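Local coordinates for LAO/AO transport system kinase (Escherichia coli, PDB 2P67), which belongs to the MeaB-type GTPase family of P-loop NTPases, proteins built on a mainly parallel sheet flanked by helices, at residues L79-G84 with N111-A116. Sequence-based numbering, arbitrary orientation.
Sequences LLIREG and NDLARA
Ile-81 reaches from the last turn of helix 69-82 to Leu-113 and Ala-116, which lie in the loop joining strands 87-92 and 119-124 of the P-loop NTPase fold; the helix follows what is probably the Walker A loop. The contact is small, about 98 Å² with both sides summed, and wholly apolar. It depends on a single methyl of the helix: CD1 of Ile-81 lies 3.5 Å from CB of Ala-116 and 3.7 Å from CD1 of Leu-113. With CG1 anti to the carbonyl carbon (chi1 -72°) and the chain extended beyond it, Ile-81 holds that methyl out toward the loop. Leu-113 answers with one branch of its fork, CG standing anti to the backbone N (chi1 -159°). Ile-81 also touches Val-87 and Leu-113 touches Val-89, which carries the packing onto strand 87-92; Ala-118, in the loop, touches Ile-81 as well.

Gly-84, at positive phi, ends the helix in a Schellman motif, its N bonded to O of Ile-81 at 2.8 Å. A type I turn, closed by the bond from N of Ala-116 to O of Leu-113, brings CB of Ala-116 and CD1 of Leu-113 to the same methyl. Glu-74, farther back on the helix, accepts a hydrogen bond from the backbone N of Asp-112. OD1 of Asn-111 forms an Asx motif, accepting from N of Ala-114 at 2.9 Å, with the donor nearly in line with the side-chain carbonyl (173°).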
loop_
_atom_site.group_PDB
_atom_site.type_symbol
_atom_site.label_atom_id
_atom_site.label_comp_id
_atom_site.label_asym_id
_atom_site.label_seq_id
_atom_site.Cartn_x
_atom_site.Cartn_y
_atom_site.Cartn_z
ATOM N N LEU A 79 -5.051 16.955 -30.471
ATOM C CA LEU A 79 -5.992 17.931 -29.890
ATOM C C LEU A 79 -5.276 19.053 -29.142
ATOM O O LEU A 79 -5.608 20.231 -29.303
ATOM C CB LEU A 79 -7.004 17.235 -28.964
ATOM C CG LEU A 79 -8.074 18.070 -28.250
ATOM C CD1 LEU A 79 -9.225 17.173 -27.911
ATOM C CD2 LEU A 79 -7.579 18.747 -27.004
ATOM N N LEU A 80 -4.297 18.692 -28.312
ATOM C CA LEU A 80 -3.552 19.675 -27.521
ATOM C C LEU A 80 -2.799 20.635 -28.434
ATOM O O LEU A 80 -2.761 21.833 -28.173
ATOM C CB LEU A 80 -2.570 18.988 -26.562
ATOM C CG LEU A 80 -3.215 18.134 -25.465
ATOM C CD1 LEU A 80 -2.177 17.283 -24.684
ATOM C CD2 LEU A 80 -3.988 19.019 -24.535
ATOM N N ILE A 81 -2.234 20.097 -29.508
ATOM C CA ILE A 81 -1.483 20.918 -30.462
ATOM C C ILE A 81 -2.416 21.890 -31.187
ATOM O O ILE A 81 -2.092 23.074 -31.333
ATOM C CB ILE A 81 -0.662 20.060 -31.437
ATOM C CG1 ILE A 81 0.530 19.439 -30.695
ATOM C CG2 ILE A 81 -0.159 20.896 -32.634
ATOM C CD1 ILE A 81 1.030 18.190 -31.317
ATOM N N ARG A 82 -3.579 21.401 -31.600
ATOM C CA ARG A 82 -4.623 22.277 -32.145
ATOM C C ARG A 82 -5.007 23.401 -31.195
ATOM O O ARG A 82 -5.324 24.496 -31.646
ATOM C CB ARG A 82 -5.858 21.482 -32.551
ATOM C CG ARG A 82 -5.774 20.916 -33.949
ATOM C CD ARG A 82 -7.052 20.201 -34.327
ATOM N NE ARG A 82 -6.862 18.755 -34.252
ATOM C CZ ARG A 82 -7.517 17.932 -33.445
ATOM N NH1 ARG A 82 -7.238 16.645 -33.482
ATOM N NH2 ARG A 82 -8.462 18.370 -32.633
ATOM N N GLU A 83 -4.969 23.143 -29.885
ATOM C CA GLU A 83 -5.236 24.177 -28.875
ATOM C C GLU A 83 -4.074 25.167 -28.758
ATOM O O GLU A 83 -4.114 26.078 -27.932
ATOM C CB GLU A 83 -5.499 23.557 -27.493
ATOM C CG GLU A 83 -6.790 22.725 -27.367
ATOM C CD GLU A 83 -8.060 23.566 -27.355
ATOM O OE1 GLU A 83 -8.106 24.605 -26.654
ATOM O OE2 GLU A 83 -9.026 23.174 -28.045
ATOM N N GLY A 84 -3.032 24.959 -29.559
ATOM C CA GLY A 84 -1.830 25.794 -29.529
ATOM C C GLY A 84 -0.850 25.454 -28.409
ATOM O O GLY A 84 -0.056 26.308 -28.003
ATOM N N ASN A 111 3.497 8.318 -36.754
ATOM C CA ASN A 111 2.118 8.792 -36.768
ATOM C C ASN A 111 2.037 10.310 -36.843
ATOM O O ASN A 111 3.057 10.984 -36.978
ATOM C CB ASN A 111 1.359 8.266 -35.545
ATOM C CG ASN A 111 1.942 8.753 -34.218
ATOM O OD1 ASN A 111 2.645 9.768 -34.152
ATOM N ND2 ASN A 111 1.635 8.026 -33.150
ATOM N N ASP A 112 0.827 10.846 -36.735
ATOM C CA ASP A 112 0.612 12.287 -36.851
ATOM C C ASP A 112 1.271 13.113 -35.756
ATOM O O ASP A 112 1.748 14.218 -36.017
ATOM C CB ASP A 112 -0.875 12.594 -36.934
ATOM C CG ASP A 112 -1.427 12.319 -38.305
ATOM O OD1 ASP A 112 -1.121 13.112 -39.226
ATOM O OD2 ASP A 112 -2.140 11.302 -38.466
ATOM N N LEU A 113 1.303 12.569 -34.540
ATOM C CA LEU A 113 1.975 13.229 -33.414
ATOM C C LEU A 113 3.480 13.337 -33.657
ATOM O O LEU A 113 4.096 14.357 -33.337
ATOM C CB LEU A 113 1.683 12.498 -32.094
ATOM C CG LEU A 113 1.862 13.262 -30.782
ATOM C CD1 LEU A 113 1.070 14.566 -30.773
ATOM C CD2 LEU A 113 1.460 12.399 -29.591
ATOM N N ALA A 114 4.054 12.283 -34.238
ATOM C CA ALA A 114 5.472 12.251 -34.623
ATOM C C ALA A 114 5.842 13.354 -35.619
ATOM O O ALA A 114 6.985 13.831 -35.645
ATOM C CB ALA A 114 5.826 10.897 -35.194
ATOM N N ARG A 115 4.872 13.748 -36.436
ATOM C CA ARG A 115 5.086 14.725 -37.496
ATOM C C ARG A 115 4.825 16.143 -37.035
ATOM O O ARG A 115 5.105 17.087 -37.764
ATOM C CB ARG A 115 4.199 14.403 -38.696
ATOM C CG ARG A 115 4.530 13.065 -39.348
ATOM C CD ARG A 115 3.555 12.710 -40.466
ATOM N NE ARG A 115 3.684 13.601 -41.617
ATOM C CZ ARG A 115 3.345 13.273 -42.863
ATOM N NH1 ARG A 115 2.868 12.057 -43.133
ATOM N NH2 ARG A 115 3.494 14.161 -43.843
ATOM N N ALA A 116 4.282 16.299 -35.829
ATOM C CA ALA A 116 3.967 17.626 -35.322
ATOM C C ALA A 116 5.214 18.284 -34.755
ATOM O O ALA A 116 5.903 17.700 -33.927
ATOM C CB ALA A 116 2.871 17.547 -34.271
#